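Local coordinates for protein 2'-5' RNA Ligase (Thermus thermophilus, PDB 1IUH) that belongs to the LigT-like phosphoesterase family of the 2H clan, an alpha/beta protein built on a strongly curved antiparallel sheet with helices packed against it, at residues A[163-167]-A[168-172]; A[31-35]-A[36-40]; A[8-11]-A[12-15]; A[49-52]-A[53-57]. All coordinates share one frame; numbering follows the deposited sequence. Where two conformers were deposited one is given.

Contact 1. Residues A[163-167]-A[168-172]; sequences ELKPK and GPVYT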
loop_
_atom_site.group_PDB
_atom_site.type_symbol
_atom_site.label_atom_id
_atom_site.label_comp_id
_atom_site.label_asym_id
_atom_site.label_seq_id
_atom_site.Cartn_x
_atom_site.Cartn_y
_atom_site.Cartn_z
ATOM N N GLU A 163 13.716 -2.792 -2.943
ATOM C CA GLU A 163 15.158 -2.507 -2.956
ATOM C C GLU A 163 15.330 -1.147 -3.655
ATOM O O GLU A 163 14.799 -0.928 -4.751
ATOM C CB GLU A 163 15.927 -3.595 -3.738
ATOM C CG GLU A 163 15.866 -5.024 -3.152
ATOM C CD GLU A 163 16.699 -6.035 -3.974
ATOM O OE1 GLU A 163 17.918 -6.173 -3.751
ATOM O OE2 GLU A 163 16.164 -6.686 -4.899
ATOM N N LEU A 164 16.028 -0.215 -3.026
ATOM C CA LEU A 164 16.248 1.046 -3.711
ATOM C C LEU A 164 17.370 0.888 -4.715
ATOM O O LEU A 164 18.500 0.495 -4.400
ATOM C CB LEU A 164 16.582 2.221 -2.790
ATOM C CG LEU A 164 17.149 3.365 -3.675
ATOM C CD1 LEU A 164 16.267 3.616 -4.905
ATOM C CD2 LEU A 164 17.288 4.637 -2.864
ATOM N N LYS A 165 17.018 1.184 -5.951
ATOM C CA LYS A 165 17.957 1.091 -7.015
ATOM C C LYS A 165 17.896 2.383 -7.785
ATOM O O LYS A 165 17.226 3.332 -7.352
ATOM C CB LYS A 165 17.636 -0.136 -7.841
ATOM C CG LYS A 165 18.364 -1.311 -7.208
ATOM C CD LYS A 165 17.743 -2.664 -7.528
ATOM C CE LYS A 165 18.595 -3.813 -6.999
ATOM N NZ LYS A 165 17.964 -5.119 -7.381
ATOM N N PRO A 166 18.665 2.470 -8.883
ATOM C CA PRO A 166 18.736 3.643 -9.767
ATOM C C PRO A 166 17.360 4.344 -10.060
ATOM O O PRO A 166 16.911 5.279 -9.350
ATOM C CB PRO A 166 19.368 3.047 -11.029
ATOM C CG PRO A 166 20.371 2.057 -10.469
ATOM C CD PRO A 166 19.641 1.423 -9.300
ATOM N N LYS A 167 16.707 3.885 -11.123
ATOM C CA LYS A 167 15.430 4.416 -11.561
ATOM C C LYS A 167 14.444 4.577 -10.420
ATOM O O LYS A 167 13.457 5.302 -10.526
ATOM C CB LYS A 167 14.880 3.482 -12.635
ATOM C CG LYS A 167 16.003 3.069 -13.621
ATOM C CD LYS A 167 15.466 2.463 -14.936
ATOM C CE LYS A 167 16.593 1.808 -15.781
ATOM N NZ LYS A 167 17.181 0.560 -15.155
ATOM N N GLY A 168 14.750 3.918 -9.312
ATOM C CA GLY A 168 13.875 3.944 -8.160
ATOM C C GLY A 168 13.757 2.547 -7.549
ATOM O O GLY A 168 14.540 1.597 -7.836
ATOM N N PRO A 169 12.740 2.385 -6.701
ATOM C CA PRO A 169 12.495 1.110 -6.013
ATOM C C PRO A 169 12.079 -0.086 -6.908
ATOM O O PRO A 169 11.279 0.056 -7.838
ATOM C CB PRO A 169 11.458 1.505 -4.955
ATOM C CG PRO A 169 10.624 2.506 -5.670
ATOM C CD PRO A 169 11.623 3.333 -6.496
ATOM N N VAL A 170 12.694 -1.240 -6.664
ATOM C CA VAL A 170 12.335 -2.425 -7.422
ATOM C C VAL A 170 11.678 -3.379 -6.430
ATOM O O VAL A 170 12.246 -3.707 -5.387
ATOM C CB VAL A 170 13.574 -3.113 -8.053
ATOM C CG1 VAL A 170 13.131 -4.286 -8.954
ATOM C CG2 VAL A 170 14.373 -2.128 -8.846
ATOM N N TYR A 171 10.457 -3.784 -6.749
ATOM C CA TYR A 171 9.670 -4.700 -5.909
ATOM C C TYR A 171 9.819 -6.202 -6.289
ATOM O O TYR A 171 9.858 -6.553 -7.458
ATOM C CB TYR A 171 8.152 -4.330 -5.975
ATOM C CG TYR A 171 7.723 -3.000 -5.320
ATOM C CD1 TYR A 171 8.605 -2.294 -4.486
ATOM C CD2 TYR A 171 6.474 -2.394 -5.611
ATOM C CE1 TYR A 171 8.313 -1.050 -3.975
ATOM C CE2 TYR A 171 6.152 -1.073 -5.084
ATOM C CZ TYR A 171 7.104 -0.416 -4.278
ATOM O OH TYR A 171 6.962 0.908 -3.860
ATOM N N THR A 172 9.931 -7.077 -5.295
ATOM C CA THR A 172 9.938 -8.512 -5.526
ATOM C C THR A 172 8.922 -9.093 -4.551
ATOM O O THR A 172 9.042 -8.908 -3.342
ATOM C CB THR A 172 11.257 -9.196 -5.214
ATOM O OG1 THR A 172 12.310 -8.670 -6.040
ATOM C CG2 THR A 172 11.108 -10.674 -5.472
HETATM O O HOH W 1 13.313 -6.507 -5.280
#

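Contact 2. Residues A[31-35]-A[36-40]; sequences KPVPP and HQLHL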
loop_
_atom_site.group_PDB
_atom_site.type_symbol
_atom_site.label_atom_id
_atom_site.label_comp_id
_atom_site.label_asym_id
_atom_site.label_seq_id
_atom_site.Cartn_x
_atom_site.Cartn_y
_atom_site.Cartn_z
ATOM N N LYS A 31 6.550 12.705 -9.995
ATOM C CA LYS A 31 7.097 11.449 -10.453
ATOM C C LYS A 31 5.983 10.420 -10.303
ATOM O O LYS A 31 5.546 10.056 -9.205
ATOM C CB LYS A 31 8.338 11.142 -9.635
ATOM C CG LYS A 31 8.814 9.729 -9.679
ATOM C CD LYS A 31 9.551 9.372 -10.928
ATOM C CE LYS A 31 10.394 8.116 -10.632
ATOM N NZ LYS A 31 11.249 7.653 -11.787
ATOM N N PRO A 32 5.494 9.935 -11.424
ATOM C CA PRO A 32 4.420 8.969 -11.329
ATOM C C PRO A 32 4.913 7.549 -11.061
ATOM O O PRO A 32 5.957 7.098 -11.591
ATOM C CB PRO A 32 3.710 9.127 -12.686
ATOM C CG PRO A 32 4.795 9.262 -13.574
ATOM C CD PRO A 32 5.824 10.170 -12.825
ATOM N N VAL A 33 4.134 6.878 -10.209
ATOM C CA VAL A 33 4.382 5.510 -9.820
ATOM C C VAL A 33 4.041 4.650 -11.039
ATOM O O VAL A 33 3.022 4.869 -11.659
ATOM C CB VAL A 33 3.448 5.108 -8.599
ATOM C CG1 VAL A 33 3.466 3.612 -8.384
ATOM C CG2 VAL A 33 3.878 5.823 -7.319
ATOM N N PRO A 34 4.945 3.731 -11.437
ATOM C CA PRO A 34 4.785 2.795 -12.553
ATOM C C PRO A 34 3.483 1.998 -12.202
ATOM O O PRO A 34 3.304 1.573 -11.052
ATOM C CB PRO A 34 6.003 1.896 -12.427
ATOM C CG PRO A 34 7.038 2.800 -11.879
ATOM C CD PRO A 34 6.297 3.637 -10.865
ATOM N N PRO A 35 2.598 1.764 -13.199
ATOM C CA PRO A 35 1.335 1.059 -13.024
ATOM C C PRO A 35 1.473 -0.289 -12.349
ATOM O O PRO A 35 0.694 -0.613 -11.439
ATOM C CB PRO A 35 0.765 1.018 -14.438
ATOM C CG PRO A 35 2.010 0.918 -15.269
ATOM C CD PRO A 35 2.904 1.939 -14.631
ATOM N N HIS A 36 2.441 -1.087 -12.762
ATOM C CA HIS A 36 2.585 -2.366 -12.128
ATOM C C HIS A 36 3.097 -2.258 -10.667
ATOM O O HIS A 36 3.170 -3.262 -9.955
ATOM C CB HIS A 36 3.451 -3.252 -13.019
ATOM C CG HIS A 36 2.794 -3.613 -14.323
ATOM N ND1 HIS A 36 3.494 -4.119 -15.402
ATOM C CD2 HIS A 36 1.491 -3.585 -14.700
ATOM C CE1 HIS A 36 2.648 -4.391 -16.382
ATOM N NE2 HIS A 36 1.426 -4.075 -15.980
ATOM N N GLN A 37 3.456 -1.061 -10.208
ATOM C CA GLN A 37 3.856 -0.912 -8.797
ATOM C C GLN A 37 2.705 -0.259 -8.010
ATOM O O GLN A 37 2.765 -0.139 -6.781
ATOM C CB GLN A 37 5.105 -0.039 -8.608
ATOM C CG GLN A 37 6.335 -0.563 -9.319
ATOM C CD GLN A 37 7.634 0.063 -8.792
ATOM O OE1 GLN A 37 7.747 1.274 -8.589
ATOM N NE2 GLN A 37 8.603 -0.764 -8.586
ATOM N N LEU A 38 1.659 0.182 -8.717
ATOM C CA LEU A 38 0.566 0.822 -8.010
ATOM C C LEU A 38 0.077 -0.188 -6.962
ATOM O O LEU A 38 -0.040 -1.371 -7.240
ATOM C CB LEU A 38 -0.508 1.259 -8.995
ATOM C CG LEU A 38 -0.307 2.578 -9.801
ATOM C CD1 LEU A 38 -1.499 2.643 -10.801
ATOM C CD2 LEU A 38 -0.293 3.904 -8.950
ATOM N N HIS A 39 -0.164 0.267 -5.735
ATOM C CA HIS A 39 -0.569 -0.661 -4.666
ATOM C C HIS A 39 -1.009 0.047 -3.364
ATOM O O HIS A 39 -0.659 1.204 -3.117
ATOM C CB HIS A 39 0.628 -1.543 -4.334
ATOM C CG HIS A 39 1.654 -0.827 -3.518
ATOM N ND1 HIS A 39 2.593 0.014 -4.081
ATOM C CD2 HIS A 39 1.842 -0.762 -2.171
ATOM C CE1 HIS A 39 3.319 0.562 -3.113
ATOM N NE2 HIS A 39 2.881 0.112 -1.948
ATOM N N LEU A 40 -1.709 -0.672 -2.509
ATOM C CA LEU A 40 -2.132 -0.110 -1.207
ATOM C C LEU A 40 -1.379 -0.884 -0.134
ATOM O O LEU A 40 -1.544 -2.111 -0.014
ATOM C CB LEU A 40 -3.639 -0.309 -0.980
ATOM C CG LEU A 40 -4.235 0.328 0.272
ATOM C CD1 LEU A 40 -5.728 0.813 0.030
ATOM C CD2 LEU A 40 -4.165 -0.727 1.389
#

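Contact 3. Residues A[8-11]-A[12-15]; sequences FLPE and EVRA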
loop_
_atom_site.group_PDB
_atom_site.type_symbol
_atom_site.label_atom_id
_atom_site.label_comp_id
_atom_site.label_asym_id
_atom_site.label_seq_id
_atom_site.Cartn_x
_atom_site.Cartn_y
_atom_site.Cartn_z
ATOM N N PHE A 8 -2.170 -5.667 -4.228
ATOM C CA PHE A 8 -1.965 -5.264 -5.615
ATOM C C PHE A 8 -3.352 -5.196 -6.245
ATOM O O PHE A 8 -4.340 -5.725 -5.699
ATOM C CB PHE A 8 -0.991 -6.191 -6.347
ATOM C CG PHE A 8 0.428 -5.904 -5.994
ATOM C CD1 PHE A 8 1.104 -6.693 -5.058
ATOM C CD2 PHE A 8 1.039 -4.751 -6.491
ATOM C CE1 PHE A 8 2.362 -6.344 -4.606
ATOM C CE2 PHE A 8 2.271 -4.374 -6.070
ATOM C CZ PHE A 8 2.960 -5.183 -5.100
ATOM N N LEU A 9 -3.425 -4.544 -7.388
ATOM C CA LEU A 9 -4.694 -4.218 -7.964
ATOM C C LEU A 9 -5.013 -4.831 -9.298
ATOM O O LEU A 9 -4.110 -5.175 -10.076
ATOM C CB LEU A 9 -4.759 -2.683 -8.022
ATOM C CG LEU A 9 -4.236 -2.127 -6.690
ATOM C CD1 LEU A 9 -3.693 -0.711 -6.867
ATOM C CD2 LEU A 9 -5.305 -2.148 -5.639
ATOM N N PRO A 10 -6.320 -4.985 -9.589
ATOM C CA PRO A 10 -6.699 -5.577 -10.870
ATOM C C PRO A 10 -6.710 -4.550 -12.014
ATOM O O PRO A 10 -6.701 -3.328 -11.818
ATOM C CB PRO A 10 -8.067 -6.169 -10.573
ATOM C CG PRO A 10 -8.711 -5.097 -9.667
ATOM C CD PRO A 10 -7.517 -4.660 -8.773
ATOM N N GLU A 11 -6.718 -5.077 -13.214
ATOM C CA GLU A 11 -6.738 -4.269 -14.402
ATOM C C GLU A 11 -7.646 -2.989 -14.402
ATOM O O GLU A 11 -7.176 -1.862 -14.637
ATOM C CB GLU A 11 -7.050 -5.231 -15.566
ATOM C CG GLU A 11 -7.326 -4.593 -16.900
ATOM C CD GLU A 11 -6.633 -5.346 -18.029
ATOM O OE1 GLU A 11 -6.665 -6.609 -18.021
ATOM O OE2 GLU A 11 -6.047 -4.676 -18.929
ATOM N N GLU A 12 -8.933 -3.117 -14.134
ATOM C CA GLU A 12 -9.762 -1.919 -14.210
ATOM C C GLU A 12 -9.401 -0.850 -13.211
ATOM O O GLU A 12 -9.681 0.337 -13.445
ATOM C CB GLU A 12 -11.223 -2.273 -14.037
ATOM C CG GLU A 12 -11.408 -3.747 -13.999
ATOM C CD GLU A 12 -11.130 -4.388 -12.642
ATOM O OE1 GLU A 12 -11.842 -4.110 -11.658
ATOM O OE2 GLU A 12 -10.203 -5.206 -12.600
ATOM N N VAL A 13 -8.814 -1.277 -12.085
ATOM C CA VAL A 13 -8.395 -0.363 -11.056
ATOM C C VAL A 13 -7.095 0.337 -11.474
ATOM O O VAL A 13 -6.965 1.582 -11.368
ATOM C CB VAL A 13 -8.257 -1.119 -9.740
ATOM C CG1 VAL A 13 -7.777 -0.174 -8.598
ATOM C CG2 VAL A 13 -9.607 -1.773 -9.414
ATOM N N ARG A 14 -6.147 -0.423 -12.000
ATOM C CA ARG A 14 -4.921 0.230 -12.426
ATOM C C ARG A 14 -5.239 1.161 -13.573
ATOM O O ARG A 14 -4.706 2.250 -13.671
ATOM C CB ARG A 14 -3.832 -0.766 -12.865
ATOM C CG ARG A 14 -3.164 -1.579 -11.769
ATOM C CD ARG A 14 -2.079 -2.473 -12.369
ATOM N NE ARG A 14 -2.493 -3.156 -13.609
ATOM C CZ ARG A 14 -2.978 -4.404 -13.701
ATOM N NH1 ARG A 14 -3.134 -5.169 -12.625
ATOM N NH2 ARG A 14 -3.304 -4.890 -14.890
ATOM N N ALA A 15 -6.138 0.778 -14.438
ATOM C CA ALA A 15 -6.417 1.693 -15.524
ATOM C C ALA A 15 -7.083 3.011 -15.103
ATOM O O ALA A 15 -6.824 4.061 -15.663
ATOM C CB ALA A 15 -7.268 0.985 -16.551
#

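Contact 4. Residues A[49-52]-A[53-57]; sequences PEEE and LPDYL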
loop_
_atom_site.group_PDB
_atom_site.type_symbol
_atom_site.label_atom_id
_atom_site.label_comp_id
_atom_site.label_asym_id
_atom_site.label_seq_id
_atom_site.Cartn_x
_atom_site.Cartn_y
_atom_site.Cartn_z
ATOM N N PRO A 49 15.617 -8.399 9.484
ATOM C CA PRO A 49 16.621 -9.463 9.278
ATOM C C PRO A 49 15.991 -10.704 8.632
ATOM O O PRO A 49 14.885 -11.106 8.981
ATOM C CB PRO A 49 17.165 -9.761 10.719
ATOM C CG PRO A 49 16.110 -9.221 11.637
ATOM C CD PRO A 49 15.619 -7.966 10.896
ATOM N N GLU A 50 16.719 -11.292 7.702
ATOM C CA GLU A 50 16.312 -12.493 6.979
ATOM C C GLU A 50 15.749 -13.571 7.916
ATOM O O GLU A 50 14.889 -14.362 7.526
ATOM C CB GLU A 50 17.524 -13.080 6.203
ATOM C CG GLU A 50 17.912 -12.249 5.007
ATOM C CD GLU A 50 19.234 -12.678 4.353
ATOM O OE1 GLU A 50 19.384 -12.324 3.172
ATOM O OE2 GLU A 50 20.091 -13.354 5.000
ATOM N N GLU A 51 16.258 -13.605 9.135
ATOM C CA GLU A 51 15.811 -14.605 10.043
ATOM C C GLU A 51 14.315 -14.516 10.305
ATOM O O GLU A 51 13.711 -15.488 10.685
ATOM C CB GLU A 51 16.625 -14.489 11.337
ATOM C CG GLU A 51 16.244 -15.509 12.417
ATOM C CD GLU A 51 15.218 -14.959 13.429
ATOM O OE1 GLU A 51 15.302 -13.726 13.713
ATOM O OE2 GLU A 51 14.362 -15.750 13.953
ATOM N N GLU A 52 13.703 -13.357 10.066
ATOM C CA GLU A 52 12.277 -13.175 10.336
ATOM C C GLU A 52 11.316 -13.529 9.165
ATOM O O GLU A 52 10.086 -13.559 9.355
ATOM C CB GLU A 52 12.022 -11.710 10.780
ATOM C CG GLU A 52 12.467 -11.325 12.175
ATOM C CD GLU A 52 12.548 -9.763 12.405
ATOM O OE1 GLU A 52 11.850 -8.944 11.705
ATOM O OE2 GLU A 52 13.313 -9.376 13.329
ATOM N N LEU A 53 11.855 -13.754 7.970
ATOM C CA LEU A 53 11.022 -14.105 6.810
ATOM C C LEU A 53 9.895 -15.095 7.054
ATOM O O LEU A 53 8.738 -14.844 6.731
ATOM C CB LEU A 53 11.865 -14.682 5.695
ATOM C CG LEU A 53 12.214 -13.794 4.535
ATOM C CD1 LEU A 53 11.921 -12.365 4.917
ATOM C CD2 LEU A 53 13.697 -13.974 4.157
ATOM N N PRO A 54 10.243 -16.255 7.593
ATOM C CA PRO A 54 9.264 -17.303 7.884
ATOM C C PRO A 54 8.082 -16.794 8.702
ATOM O O PRO A 54 6.934 -17.222 8.488
ATOM C CB PRO A 54 10.084 -18.338 8.676
ATOM C CG PRO A 54 11.457 -18.112 8.190
ATOM C CD PRO A 54 11.577 -16.622 8.102
ATOM N N ASP A 55 8.387 -15.954 9.685
ATOM C CA ASP A 55 7.379 -15.364 10.571
ATOM C C ASP A 55 6.501 -14.431 9.794
ATOM O O ASP A 55 5.297 -14.496 9.905
ATOM C CB ASP A 55 8.052 -14.628 11.730
ATOM C CG ASP A 55 8.855 -15.562 12.610
ATOM O OD1 ASP A 55 8.225 -16.474 13.172
ATOM O OD2 ASP A 55 10.084 -15.424 12.723
ATOM N N TYR A 56 7.066 -13.561 8.987
ATOM C CA TYR A 56 6.171 -12.746 8.175
ATOM C C TYR A 56 5.328 -13.609 7.178
ATOM O O TYR A 56 4.156 -13.318 6.901
ATOM C CB TYR A 56 6.989 -11.670 7.473
ATOM C CG TYR A 56 7.626 -10.760 8.525
ATOM C CD1 TYR A 56 9.017 -10.514 8.534
ATOM C CD2 TYR A 56 6.836 -10.169 9.509
ATOM C CE1 TYR A 56 9.587 -9.722 9.476
ATOM C CE2 TYR A 56 7.379 -9.376 10.454
ATOM C CZ TYR A 56 8.759 -9.135 10.458
ATOM O OH TYR A 56 9.307 -8.294 11.419
ATOM N N LEU A 57 5.919 -14.687 6.675
ATOM C CA LEU A 57 5.226 -15.612 5.772
ATOM C C LEU A 57 4.109 -16.311 6.504
ATOM O O LEU A 57 2.967 -16.384 5.998
ATOM C CB LEU A 57 6.204 -16.659 5.177
ATOM C CG LEU A 57 7.174 -16.053 4.128
ATOM C CD1 LEU A 57 8.265 -17.054 3.706
ATOM C CD2 LEU A 57 6.394 -15.578 2.871
#

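Contact 1. Residues A[163-167]-A[168-172]
Glu163 and Val170 form a hydrogen-bonded antiparallel pair near the end of the hairpin of strands 150-164 and 169-178. Val170 N donates to Glu163 O over 2.9 Å, nearly straight at 165° and in the carbonyl plane, while Glu163 N returns a bond to Val170 O. One step nearer the turn, Leu164 and Pro169 make the non-hydrogen-bonded pair. Beyond it Lys165 N reaches Gly168 O at 3.1 Å from well above the carbonyl plane, a bent bond that closes the turn. Gly168 sits there with phi at 137°, a backbone setting that suits a residue without a side chain.

The van der Waals contacts divide between the two faces. On the side of Leu164 and Pro169, Leu164 CD1 lies 3.8 Å from the carbonyl carbon Gly168 C. On the side of Glu163 and Val170, the extended Lys165 chain crosses Val170, its CD 3.7 Å from Val170 CG2.

Polar side chains gather on that second face. The Lys165 chain carries NZ back to Glu163 OE2, a weak salt bridge of 3.4 Å. A water donates to the same Glu163 OE2 at 2.9 Å and also to Val170 O, which thus accepts from both the water and Glu163 N; Thr172 OG1 in turn donates to this water. With the backbone ladder carrying the regular bonds and the Lys165 ion pair weak and solvent-facing, the charged groups probably add little to the hold, and the water adds a side-chain bridge, from Glu163 OE2 to Val170 O and Thr172 OG1, to a join already made by the backbone.

Contact 2. Residues A[31-35]-A[36-40]
Pro34 and Gln37 meet with the glutamine chain laid across the proline ring: Gln37 OE1 stands 3.6 Å from Pro34 CD and about as far from CG, while Gln37 CG passes Pro34 CB. Gln37 has CG anti to its own carbonyl carbon (chi1 -60°) and is extended beyond, which carries the amide past the ring, so that NE2 can bond to Pro169 O on the hairpin of 163-172. Val33 and Leu38 pack at a slant, with Val33 CG1 3.8 Å from Leu38 CD2. Leu38 also folds back over Pro35, its CB 3.3 Å from Pro35 O.

The backbone tightens the bend under these side chains. Gln37 N donates to Pro34 O at 2.8 Å and Leu38 N to Pro35 O at 3.0 Å, both i to i+3, the pattern of a short 3-10 turn. Leu38 is buried against Leu17 and Gln21 of helix 11-21, whereas Pro34 and Pro35 remain exposed.

At the far end His39 is held in rotation by the bond from its ND1 to Gln37 O, 2.7 Å long; that oxygen lies in the imidazole plane. Phe4 and Tyr171 meet the same ring, and His39 NE2 makes a weak bond to Thr41 OG1. The turn thus leads into His39-Leu40-Thr41, which matches the His-x-Thr signature of the two-histidine (2H) phosphoesterase clan and probably lines its active-site cleft.

Contact 3. Residues A[8-11]-A[12-15]
Arg14 folds its guanidinium back over the start of its own helix, one face resting on Glu11 and Pro10. Glu11 CA lies 3.5 Å above that plane, toward the rim of the group, and Pro10 O is offset toward the rim on the same face. At the edge, near the plane, NH1 comes to 2.7 Å from Leu9 O; the bond is weak, since its angle at the hydrogen is just 120°. A bend at chi3, -44°, swings the group round from an otherwise extended chain. The carboxylate of Glu11 does not close on it, with OE2 and Arg14 NH2 4.9 Å apart.

Pro10 holds the N-cap position. Its O accepts a straight bond from Arg14 N at 3.0 Å, with a weak second bond from Val13 N, and Glu11 O accepts from Ala15 N in the next step of the ladder. Val13 CG2 lies to one side of the Pro10 ring, 3.5 Å from its CG, while Glu12 OE2 comes up to the CB-CG rim from the same side. Glu12 gets there through a nearly eclipsed chi1 of -7°, an unusual setting that leaves its exact place less certain. Val13 CG1 turns the other way, to Leu9 CB at 4.0 Å. The two glutamates in the first turn would be expected to favour the helix end electrostatically.

In the fold this is where strand 2-8 hands over to helix 11-21. Leu9, Pro10 and Val13 all pack on Trp152 of strand 150-164, so the helix start rests on the sheet, while Phe8 lies on Val160 of the same strand.

Contact 4. Residues A[49-52]-A[53-57]
Leu53 N donates to Glu50 O at 3.1 Å, an i to i+3 bond, and Tyr56 N donates to Glu52 O at 3.0 Å, so a 3-10 turn runs straight into an alpha helix. Glu52 and Tyr56, one helical turn apart, carry the side-chain contact. They lie side by side and point the same way: Glu52 CB is 3.4 Å from Tyr56 CE1, and the phenol hydroxyl donates to Glu52 OE1 at 2.6 Å, though the position of OE1 is less sure. OE1 sits at the ring edge, near its plane, while the carboxylate plane is turned 70° from the ring. Both residues have CG anti to their carbonyl carbon (chi1 -74° and -63°), which sends the two chains off alongside each other.

This is the N-terminal end of helix 53-66, reached from strand 39-47. Arg48 NH1 is a salt-bridge partner of the same Glu52 OE1, with the same reserve about its position; Glu52 is a buried residue. Leu112 and Leu113 of helix 96-113 pack on Tyr56, whose backbone O accepts from Tyr5 OH.

Leu53 turns its CD2 to Glu50 O at 3.6 Å. Pro54 sets its CD 3.5 Å from Glu51 O. Glu51 OE2 and Asp55 OD2, both acidic, stand 4.5 Å apart, a pairing likely to be mildly unfavourable unless solvent screens it.

Contacts 2 and 3 are the closest pair, their centres about 10 Å apart. They touch where Pro35 O meets Arg14 CD at 3.5 Å, and Phe8 and Leu9 lie against the Leu38 and His39 end of the turn. Contact 1 touches contact 2 as well, centres about 12 Å apart, with Tyr171 CE2 3.8 Å from Gln37 CB, so the hairpin borders the presumed active-site region. Contact 1 stops about 5 Å short of contact 3, nearest atoms. Contact 4 touches none of the others; its nearest atoms are about 9 Å from contact 1, 13 Å from contact 3 and 14 Å from contact 2.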